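Local atomic coordinates of elongation factor G (Thermus thermophilus, PDB entry 2DY1), a protein that binds GTP with a magnesium ion and probably serves as a GTPase elongation factor in bacterial protein synthesis. Residues 59-64 with 78-83; 25-30 with 46-51; 11-16 with 93-98. One frame throughout, in Å; residues are numbered along the deposited sequence.

Interaction 1 (59-64 with 78-83). With MG (magnesium ion), chain B; GTP (guanosine-5'-triphosphate), chain C.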
loop_
_atom_site.group_PDB
_atom_site.type_symbol
_atom_site.label_atom_id
_atom_site.label_comp_id
_atom_site.label_asym_id
_atom_site.label_seq_id
_atom_site.Cartn_x
_atom_site.Cartn_y
_atom_site.Cartn_z
ATOM N N ARG A 59 -15.152 -7.198 8.747
ATOM C CA ARG A 59 -14.857 -8.633 8.728
ATOM C C ARG A 59 -13.670 -8.950 7.815
ATOM O O ARG A 59 -13.720 -9.862 6.988
ATOM C CB ARG A 59 -16.109 -9.422 8.296
ATOM C CG ARG A 59 -17.282 -9.337 9.301
ATOM C CD ARG A 59 -16.931 -10.066 10.592
ATOM N NE ARG A 59 -18.071 -10.362 11.473
ATOM C CZ ARG A 59 -18.233 -9.873 12.701
ATOM N NH1 ARG A 59 -17.354 -9.027 13.227
ATOM N NH2 ARG A 59 -19.245 -10.298 13.451
ATOM N N THR A 60 -12.602 -8.177 7.973
ATOM C CA THR A 60 -11.392 -8.373 7.178
ATOM C C THR A 60 -10.222 -7.882 8.014
ATOM O O THR A 60 -10.374 -7.009 8.862
ATOM C CB THR A 60 -11.474 -7.599 5.834
ATOM O OG1 THR A 60 -10.362 -7.977 4.995
ATOM C CG2 THR A 60 -11.419 -6.097 6.066
ATOM N N THR A 61 -9.042 -8.447 7.792
ATOM C CA THR A 61 -7.882 -8.014 8.535
ATOM C C THR A 61 -7.380 -6.679 7.998
ATOM O O THR A 61 -6.754 -6.597 6.939
ATOM C CB THR A 61 -6.803 -9.123 8.447
ATOM O OG1 THR A 61 -7.317 -10.276 9.115
ATOM C CG2 THR A 61 -5.493 -8.700 9.134
ATOM N N VAL A 62 -7.648 -5.621 8.761
ATOM C CA VAL A 62 -7.245 -4.267 8.400
ATOM C C VAL A 62 -5.821 -4.023 8.894
ATOM O O VAL A 62 -5.059 -3.277 8.271
ATOM C CB VAL A 62 -8.202 -3.250 9.067
ATOM C CG1 VAL A 62 -7.721 -1.809 8.864
ATOM C CG2 VAL A 62 -9.602 -3.454 8.500
ATOM N N ARG A 63 -5.494 -4.658 10.021
ATOM C CA ARG A 63 -4.191 -4.500 10.651
ATOM C C ARG A 63 -3.569 -5.843 10.951
ATOM O O ARG A 63 -4.223 -6.735 11.505
ATOM C CB ARG A 63 -4.334 -3.739 11.970
ATOM C CG ARG A 63 -5.069 -2.386 11.868
ATOM C CD ARG A 63 -4.344 -1.389 11.004
ATOM N NE ARG A 63 -3.079 -0.995 11.634
ATOM C CZ ARG A 63 -2.150 -0.249 11.039
ATOM N NH1 ARG A 63 -2.327 0.193 9.803
ATOM N NH2 ARG A 63 -1.032 0.064 11.695
ATOM N N THR A 64 -2.302 -5.997 10.572
ATOM C CA THR A 64 -1.581 -7.223 10.851
ATOM C C THR A 64 -1.593 -7.558 12.341
ATOM O O THR A 64 -1.386 -6.679 13.186
ATOM C CB THR A 64 -0.120 -7.057 10.413
ATOM O OG1 THR A 64 -0.093 -6.748 9.017
ATOM C CG2 THR A 64 0.700 -8.327 10.702
ATOM N N LEU A 78 4.229 -15.696 13.764
ATOM C CA LEU A 78 3.395 -15.647 12.563
ATOM C C LEU A 78 2.711 -14.296 12.468
ATOM O O LEU A 78 2.064 -13.861 13.413
ATOM C CB LEU A 78 2.339 -16.766 12.627
ATOM C CG LEU A 78 1.453 -16.983 11.391
ATOM C CD1 LEU A 78 2.311 -17.480 10.214
ATOM C CD2 LEU A 78 0.359 -18.013 11.726
ATOM N N LEU A 79 2.869 -13.636 11.328
ATOM C CA LEU A 79 2.246 -12.319 11.134
ATOM C C LEU A 79 1.035 -12.530 10.223
ATOM O O LEU A 79 1.190 -12.808 9.039
ATOM C CB LEU A 79 3.247 -11.360 10.496
ATOM C CG LEU A 79 4.613 -11.364 11.208
ATOM C CD1 LEU A 79 5.549 -10.354 10.549
ATOM C CD2 LEU A 79 4.430 -11.014 12.684
ATOM N N ASP A 80 -0.168 -12.385 10.796
ATOM C CA ASP A 80 -1.433 -12.608 10.062
ATOM C C ASP A 80 -1.766 -11.274 9.398
ATOM O O ASP A 80 -2.251 -10.335 10.038
ATOM C CB ASP A 80 -2.519 -13.060 11.067
ATOM C CG ASP A 80 -3.879 -13.249 10.424
ATOM O OD1 ASP A 80 -3.915 -13.416 9.197
ATOM O OD2 ASP A 80 -4.904 -13.230 11.163
ATOM N N ALA A 81 -1.478 -11.197 8.111
ATOM C CA ALA A 81 -1.593 -9.952 7.353
ATOM C C ALA A 81 -2.894 -9.760 6.616
ATOM O O ALA A 81 -3.653 -10.718 6.434
ATOM C CB ALA A 81 -0.419 -9.893 6.330
ATOM N N PRO A 82 -3.161 -8.517 6.172
ATOM C CA PRO A 82 -4.383 -8.221 5.424
ATOM C C PRO A 82 -4.373 -8.950 4.086
ATOM O O PRO A 82 -3.335 -9.431 3.595
ATOM C CB PRO A 82 -4.299 -6.716 5.187
ATOM C CG PRO A 82 -3.522 -6.214 6.379
ATOM C CD PRO A 82 -2.429 -7.273 6.483
ATOM N N GLY A 83 -5.544 -8.969 3.466
ATOM C CA GLY A 83 -5.674 -9.575 2.162
ATOM C C GLY A 83 -5.951 -8.504 1.105
ATOM O O GLY A 83 -5.456 -8.578 -0.004
HETATM MG MG MG B . -7.708 -12.006 8.082
HETATM P PG GTP C . -8.800 -11.321 5.054
HETATM O O1G GTP C . -10.096 -10.395 4.837
HETATM O O2G GTP C . -8.126 -10.960 6.464
HETATM O O3G GTP C . -7.837 -11.239 3.933
HETATM O O3B GTP C . -9.454 -12.787 5.185
HETATM P PB GTP C . -8.702 -14.077 5.773
HETATM O O1B GTP C . -7.787 -14.607 4.735
HETATM O O2B GTP C . -8.125 -13.757 7.101
HETATM O O3A GTP C . -9.905 -15.133 5.869
HETATM P PA GTP C . -10.776 -15.390 7.192
HETATM O O1A GTP C . -9.990 -16.221 8.131
HETATM O O2A GTP C . -11.314 -14.095 7.668
HETATM O "O5'" GTP C . -11.983 -16.298 6.644
HETATM C "C5'" GTP C . -12.998 -15.681 5.851
HETATM C "C4'" GTP C . -14.212 -16.602 5.753
HETATM O "O4'" GTP C . -13.725 -17.873 5.293
HETATM C "C3'" GTP C . -14.800 -16.840 7.145
HETATM O "O3'" GTP C . -16.208 -17.063 7.027
HETATM C "C2'" GTP C . -14.097 -18.121 7.592
HETATM O "O2'" GTP C . -14.940 -18.830 8.505
HETATM C "C1'" GTP C . -14.094 -18.869 6.260
HETATM N N9 GTP C . -13.109 -19.973 6.218
HETATM C C8 GTP C . -11.808 -19.875 6.487
HETATM N N7 GTP C . -11.207 -21.031 6.215
HETATM C C5 GTP C . -12.131 -21.879 5.774
HETATM C C6 GTP C . -12.096 -23.203 5.350
HETATM O O6 GTP C . -11.041 -23.832 5.279
HETATM N N1 GTP C . -13.295 -23.813 4.959
HETATM C C2 GTP C . -14.493 -23.088 4.998
HETATM N N2 GTP C . -15.633 -23.662 4.625
HETATM N N3 GTP C . -14.486 -21.811 5.408
HETATM C C4 GTP C . -13.350 -21.208 5.787
HETATM O O HOH W 1 -7.775 -7.413 4.438
HETATM O O HOH W 2 -5.682 -12.172 7.587
HETATM O O HOH W 3 -9.683 -11.951 8.773
#
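The puckered ring of P82 meets the loop 59-64 over one face and at an edge: T61 O approaches obliquely from above the CB-CG side, 3.0 Å from CB, while T64 OG1 lies at the edge beside CD at 3.5 Å. F87 and I91 also touch this ring. The flat group, the D80 carboxylate, is held at both oxygens: OD1 accepts from water 2, and OD2 is hydrogen-bonded to T23 OG1 and T49 OG1. These are the two switch regions of a translational GTPase, with T61 the switch 1 threonine and D80-A81-P82-G83 the DxxG sequence that opens switch 2. The two segments meet closely but share no direct conventional hydrogen bond; T64 CA makes a CA-H...O contact of 3.3 Å with D80 O. T61 has its OG1 anti to the carbonyl carbon (chi1 -65°), beside its own N, and the two atoms serve the metal site together. OG1 binds magnesium, and N donates to GTP O2G at 3.0 Å and 151°. The methyl CG2, anti to N, instead packs over D80 O at 3.7 Å, a division of labour that suits a threonine. GTP O2G and O2B, T23 OG1 and waters 2 and 3 complete six ligands. D80 is thus second-shell: with A81 O, its OD1 receives the two hydrogens of water 2 and so orients that ligand. T61 OG1 is also hydrogen-bonded to D50 OD1. T60 OG1 reaches GTP O1G, at a separation too short to be trusted. G83 suits its place because a CB there would collide with GTP O3G. Water 1 joins the switches next to the phosphate: it donates to T60 OG1 and T61 O and accepts from G83 N at 2.9 Å.

Interaction 2 (25-30 with 46-51)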
loop_
_atom_site.group_PDB
_atom_site.type_symbol
_atom_site.label_atom_id
_atom_site.label_comp_id
_atom_site.label_asym_id
_atom_site.label_seq_id
_atom_site.Cartn_x
_atom_site.Cartn_y
_atom_site.Cartn_z
ATOM N N LEU A 25 -6.940 -19.732 10.064
ATOM C CA LEU A 25 -5.835 -20.654 10.263
ATOM C C LEU A 25 -5.020 -20.204 11.482
ATOM O O LEU A 25 -4.584 -21.015 12.306
ATOM C CB LEU A 25 -4.952 -20.659 9.017
ATOM C CG LEU A 25 -3.862 -21.713 8.930
ATOM C CD1 LEU A 25 -4.476 -23.121 9.032
ATOM C CD2 LEU A 25 -3.153 -21.532 7.585
ATOM N N THR A 26 -4.825 -18.892 11.586
ATOM C CA THR A 26 -4.061 -18.323 12.703
ATOM C C THR A 26 -4.748 -18.673 14.021
ATOM O O THR A 26 -4.103 -19.083 14.987
ATOM C CB THR A 26 -3.943 -16.789 12.530
ATOM O OG1 THR A 26 -3.243 -16.507 11.306
ATOM C CG2 THR A 26 -3.183 -16.157 13.704
ATOM N N GLU A 27 -6.073 -18.493 14.065
ATOM C CA GLU A 27 -6.861 -18.847 15.251
ATOM C C GLU A 27 -6.685 -20.323 15.604
ATOM O O GLU A 27 -6.518 -20.673 16.763
ATOM C CB GLU A 27 -8.357 -18.612 15.008
ATOM C CG GLU A 27 -8.910 -17.247 15.360
ATOM C CD GLU A 27 -8.585 -16.820 16.786
ATOM O OE1 GLU A 27 -7.694 -15.984 16.888
ATOM O OE2 GLU A 27 -9.191 -17.305 17.769
ATOM N N ALA A 28 -6.726 -21.188 14.593
ATOM C CA ALA A 28 -6.579 -22.626 14.822
ATOM C C ALA A 28 -5.198 -22.952 15.385
ATOM O O ALA A 28 -5.076 -23.794 16.271
ATOM C CB ALA A 28 -6.828 -23.412 13.506
ATOM N N LEU A 29 -4.169 -22.284 14.873
ATOM C CA LEU A 29 -2.811 -22.503 15.374
ATOM C C LEU A 29 -2.698 -22.021 16.833
ATOM O O LEU A 29 -2.066 -22.690 17.688
ATOM C CB LEU A 29 -1.810 -21.769 14.474
ATOM C CG LEU A 29 -1.554 -22.429 13.117
ATOM C CD1 LEU A 29 -1.001 -21.442 12.115
ATOM C CD2 LEU A 29 -0.588 -23.611 13.331
ATOM N N LEU A 30 -3.310 -20.877 17.151
ATOM C CA LEU A 30 -3.252 -20.378 18.534
ATOM C C LEU A 30 -3.983 -21.348 19.478
ATOM O O LEU A 30 -3.499 -21.666 20.583
ATOM C CB LEU A 30 -3.891 -18.981 18.624
ATOM C CG LEU A 30 -3.052 -17.871 17.979
ATOM C CD1 LEU A 30 -3.878 -16.599 17.790
ATOM C CD2 LEU A 30 -1.836 -17.581 18.874
ATOM N N THR A 46 -14.386 -12.720 17.419
ATOM C CA THR A 46 -13.620 -13.240 18.541
ATOM C C THR A 46 -12.199 -13.737 18.244
ATOM O O THR A 46 -11.653 -14.491 19.037
ATOM C CB THR A 46 -14.378 -14.380 19.207
ATOM O OG1 THR A 46 -14.867 -15.260 18.192
ATOM C CG2 THR A 46 -15.611 -13.839 19.984
ATOM N N THR A 47 -11.614 -13.293 17.137
ATOM C CA THR A 47 -10.250 -13.720 16.822
ATOM C C THR A 47 -9.235 -12.788 17.459
ATOM O O THR A 47 -9.527 -11.636 17.759
ATOM C CB THR A 47 -9.959 -13.735 15.304
ATOM O OG1 THR A 47 -9.954 -12.404 14.774
ATOM C CG2 THR A 47 -11.016 -14.568 14.565
ATOM N N THR A 48 -8.034 -13.319 17.647
ATOM C CA THR A 48 -6.925 -12.549 18.197
ATOM C C THR A 48 -6.465 -11.460 17.231
ATOM O O THR A 48 -6.203 -10.331 17.651
ATOM C CB THR A 48 -5.758 -13.505 18.525
ATOM O OG1 THR A 48 -6.157 -14.361 19.599
ATOM C CG2 THR A 48 -4.487 -12.756 18.923
ATOM N N THR A 49 -6.345 -11.780 15.934
ATOM C CA THR A 49 -5.896 -10.794 14.955
ATOM C C THR A 49 -6.833 -9.629 14.741
ATOM O O THR A 49 -6.447 -8.470 14.799
ATOM C CB THR A 49 -5.693 -11.412 13.566
ATOM O OG1 THR A 49 -4.748 -12.467 13.674
ATOM C CG2 THR A 49 -5.185 -10.363 12.563
ATOM N N ASP A 50 -8.080 -9.947 14.440
ATOM C CA ASP A 50 -9.038 -8.916 14.153
ATOM C C ASP A 50 -9.689 -8.363 15.417
ATOM O O ASP A 50 -10.726 -8.851 15.869
ATOM C CB ASP A 50 -10.073 -9.469 13.156
ATOM C CG ASP A 50 -9.458 -9.800 11.776
ATOM O OD1 ASP A 50 -8.310 -9.378 11.479
ATOM O OD2 ASP A 50 -10.144 -10.452 10.949
ATOM N N TYR A 51 -9.065 -7.338 15.991
ATOM C CA TYR A 51 -9.578 -6.744 17.221
ATOM C C TYR A 51 -9.950 -5.264 17.119
ATOM O O TYR A 51 -10.696 -4.776 17.961
ATOM C CB TYR A 51 -8.576 -6.960 18.368
ATOM C CG TYR A 51 -7.312 -6.140 18.253
ATOM C CD1 TYR A 51 -7.290 -4.791 18.636
ATOM C CD2 TYR A 51 -6.146 -6.696 17.728
ATOM C CE1 TYR A 51 -6.157 -4.012 18.511
ATOM C CE2 TYR A 51 -4.999 -5.917 17.591
ATOM C CZ TYR A 51 -4.998 -4.586 17.985
ATOM O OH TYR A 51 -3.833 -3.826 17.880
HETATM O O HOH W 4 -6.475 -14.497 14.855
#
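The switch 1 loop leans here on the helix that follows the P-loop, with E27 of helix 22-32 meeting T47 and T48. E27 OE1 accepts the backbone N of T48 at 2.8 Å in an almost straight bond (176°), the donor standing above the carboxylate plane, 50° out of it. Water 4 donates to the same oxygen and accepts from T49 N, so one carboxylate oxygen serves two successive loop amides, the second through water. A bend at chi2 (-53°) places CD against T47 CA. The aliphatic part of the glutamate is used too: its CG lies 3.5 Å from T47 CG2, the two side chains crossing at about a right angle. T47 OG1, on the other branch, accepts from D50 N at 3.1 Å, an ST motif that shapes the loop locally. One turn further along the helix, L30 CD1 packs 3.7 Å from T48 CB, and L30 also touches A67 and L69 of strand 65-71. T48 OG1 has its polar partner in K36 NZ. The remaining oxygen, E27 OE2, forms a salt bridge with that same K36 and accepts from G40 N. With both oxygens of this buried carboxylate occupied and a lysine beside it, E27 is probably ionised, and its two oxygens tie T48, G40 and K36 to one helix position.

Interaction 3 (11-16 with 93-98)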
loop_
_atom_site.group_PDB
_atom_site.type_symbol
_atom_site.label_atom_id
_atom_site.label_comp_id
_atom_site.label_asym_id
_atom_site.label_seq_id
_atom_site.Cartn_x
_atom_site.Cartn_y
_atom_site.Cartn_z
ATOM N N THR A 11 10.243 -16.653 11.595
ATOM C CA THR A 11 9.378 -15.474 11.488
ATOM C C THR A 11 8.734 -15.649 10.108
ATOM O O THR A 11 9.427 -15.690 9.086
ATOM C CB THR A 11 10.143 -14.149 11.505
ATOM O OG1 THR A 11 11.059 -14.144 12.612
ATOM C CG2 THR A 11 9.154 -12.992 11.706
ATOM N N VAL A 12 7.406 -15.663 10.077
ATOM C CA VAL A 12 6.688 -15.954 8.837
ATOM C C VAL A 12 5.518 -15.008 8.633
ATOM O O VAL A 12 4.755 -14.788 9.576
ATOM C CB VAL A 12 6.133 -17.417 8.902
ATOM C CG1 VAL A 12 5.353 -17.768 7.630
ATOM C CG2 VAL A 12 7.292 -18.418 9.115
ATOM N N ALA A 13 5.379 -14.454 7.421
ATOM C CA ALA A 13 4.226 -13.580 7.121
ATOM C C ALA A 13 3.200 -14.443 6.401
ATOM O O ALA A 13 3.543 -15.107 5.429
ATOM C CB ALA A 13 4.629 -12.442 6.215
ATOM N N LEU A 14 1.958 -14.410 6.876
ATOM C CA LEU A 14 0.860 -15.192 6.288
ATOM C C LEU A 14 0.092 -14.178 5.435
ATOM O O LEU A 14 -0.532 -13.221 5.956
ATOM C CB LEU A 14 -0.009 -15.756 7.414
ATOM C CG LEU A 14 -1.327 -16.418 7.025
ATOM C CD1 LEU A 14 -1.096 -17.545 6.020
ATOM C CD2 LEU A 14 -1.944 -16.967 8.295
ATOM N N VAL A 15 0.130 -14.391 4.122
ATOM C CA VAL A 15 -0.472 -13.471 3.162
ATOM C C VAL A 15 -1.350 -14.238 2.197
ATOM O O VAL A 15 -1.350 -15.469 2.196
ATOM C CB VAL A 15 0.618 -12.736 2.364
ATOM C CG1 VAL A 15 1.421 -11.830 3.309
ATOM C CG2 VAL A 15 1.596 -13.754 1.709
ATOM N N GLY A 16 -2.108 -13.508 1.397
ATOM C CA GLY A 16 -2.978 -14.168 0.431
ATOM C C GLY A 16 -4.196 -13.304 0.155
ATOM O O GLY A 16 -4.446 -12.337 0.859
ATOM N N GLY A 93 4.609 -4.323 5.018
ATOM C CA GLY A 93 5.315 -4.264 6.290
ATOM C C GLY A 93 5.486 -5.655 6.897
ATOM O O GLY A 93 6.537 -5.967 7.459
ATOM N N ALA A 94 4.458 -6.503 6.811
ATOM C CA ALA A 94 4.536 -7.859 7.364
ATOM C C ALA A 94 5.576 -8.677 6.608
ATOM O O ALA A 94 6.336 -9.416 7.220
ATOM C CB ALA A 94 3.172 -8.553 7.300
ATOM N N LEU A 95 5.616 -8.529 5.286
ATOM C CA LEU A 95 6.588 -9.275 4.496
ATOM C C LEU A 95 8.005 -8.784 4.816
ATOM O O LEU A 95 8.935 -9.587 4.929
ATOM C CB LEU A 95 6.255 -9.161 2.994
ATOM C CG LEU A 95 5.032 -10.019 2.606
ATOM C CD1 LEU A 95 4.482 -9.576 1.269
ATOM C CD2 LEU A 95 5.407 -11.507 2.602
ATOM N N GLU A 96 8.168 -7.471 4.969
ATOM C CA GLU A 96 9.479 -6.891 5.326
ATOM C C GLU A 96 10.000 -7.483 6.622
ATOM O O GLU A 96 11.211 -7.704 6.792
ATOM C CB GLU A 96 9.352 -5.400 5.600
ATOM C CG GLU A 96 9.521 -4.471 4.484
ATOM C CD GLU A 96 9.832 -3.089 5.025
ATOM O OE1 GLU A 96 9.950 -2.163 4.231
ATOM O OE2 GLU A 96 9.972 -2.942 6.265
ATOM N N ALA A 97 9.078 -7.699 7.558
ATOM C CA ALA A 97 9.384 -8.209 8.876
ATOM C C ALA A 97 9.671 -9.684 8.984
ATOM O O ALA A 97 10.198 -10.120 9.986
ATOM C CB ALA A 97 8.220 -7.873 9.828
ATOM N N ALA A 98 9.319 -10.457 7.960
ATOM C CA ALA A 98 9.473 -11.912 8.036
ATOM C C ALA A 98 10.618 -12.436 7.197
ATOM O O ALA A 98 11.133 -11.715 6.360
ATOM C CB ALA A 98 8.174 -12.575 7.582
#
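The carbonyl O of A97 is hydrogen-bonded to R304 NH1 and covered by the methyl CG2 of T11, 3.5 Å away. T11 turns its hydroxyl elsewhere, to G345 O. This is the core of the P-loop GTPase fold, where strand 9-16, which leads into the P-loop, packs against helix 88-97; residues 11-16 and 93-97 run nearly antiparallel (154°). That helix forms the connection in the beta-alpha-beta crossover from strand 74-80 to strand 100-106, passing over strand 9-16 between them. The axes of 11-16 and 93-97 approach to 7.2 Å, a closeness that alanines permit. A13 CB sits among A94 O, A98 CB and L95 CD2, the last two both 3.8 Å from it. A98 CB in turn lies 3.4 Å from A13 N, pressing on the strand backbone itself. Beyond the alanines the longer side chains take over: chi1 of L95 (-74°) sets CG anti to the carbonyl carbon, where it lies 4.1 Å from V15 CG1. L95 CD2 touches that same methyl, the two side chains crossing obliquely. V12 and L14 point to the other face of the sheet. Shape rather than polarity therefore sets this contact, joining helix to strand by van der Waals packing alone.

Overall arrangement
All three contacts belong to the GTP-binding domain and are mostly buried, but their chemistry changes with distance from the nucleotide. Interaction 3 is apolar core on one face of the sheet. Interaction 2 lies on the other face and nearer the surface, with T46 exposed; it relies on a charged side chain and backbone amides. Interaction 1, at the strand ends between them, is governed by metal, phosphate and water. Strands 74-80 and 9-16 are sheet neighbours, the L79 backbone hydrogen-bonded to V12 and L14, so interactions 1 and 3 share one framework. D80 with T49 and T61 with D50 couple interaction 1 to interaction 2, while T26 touches L14 of interaction 3.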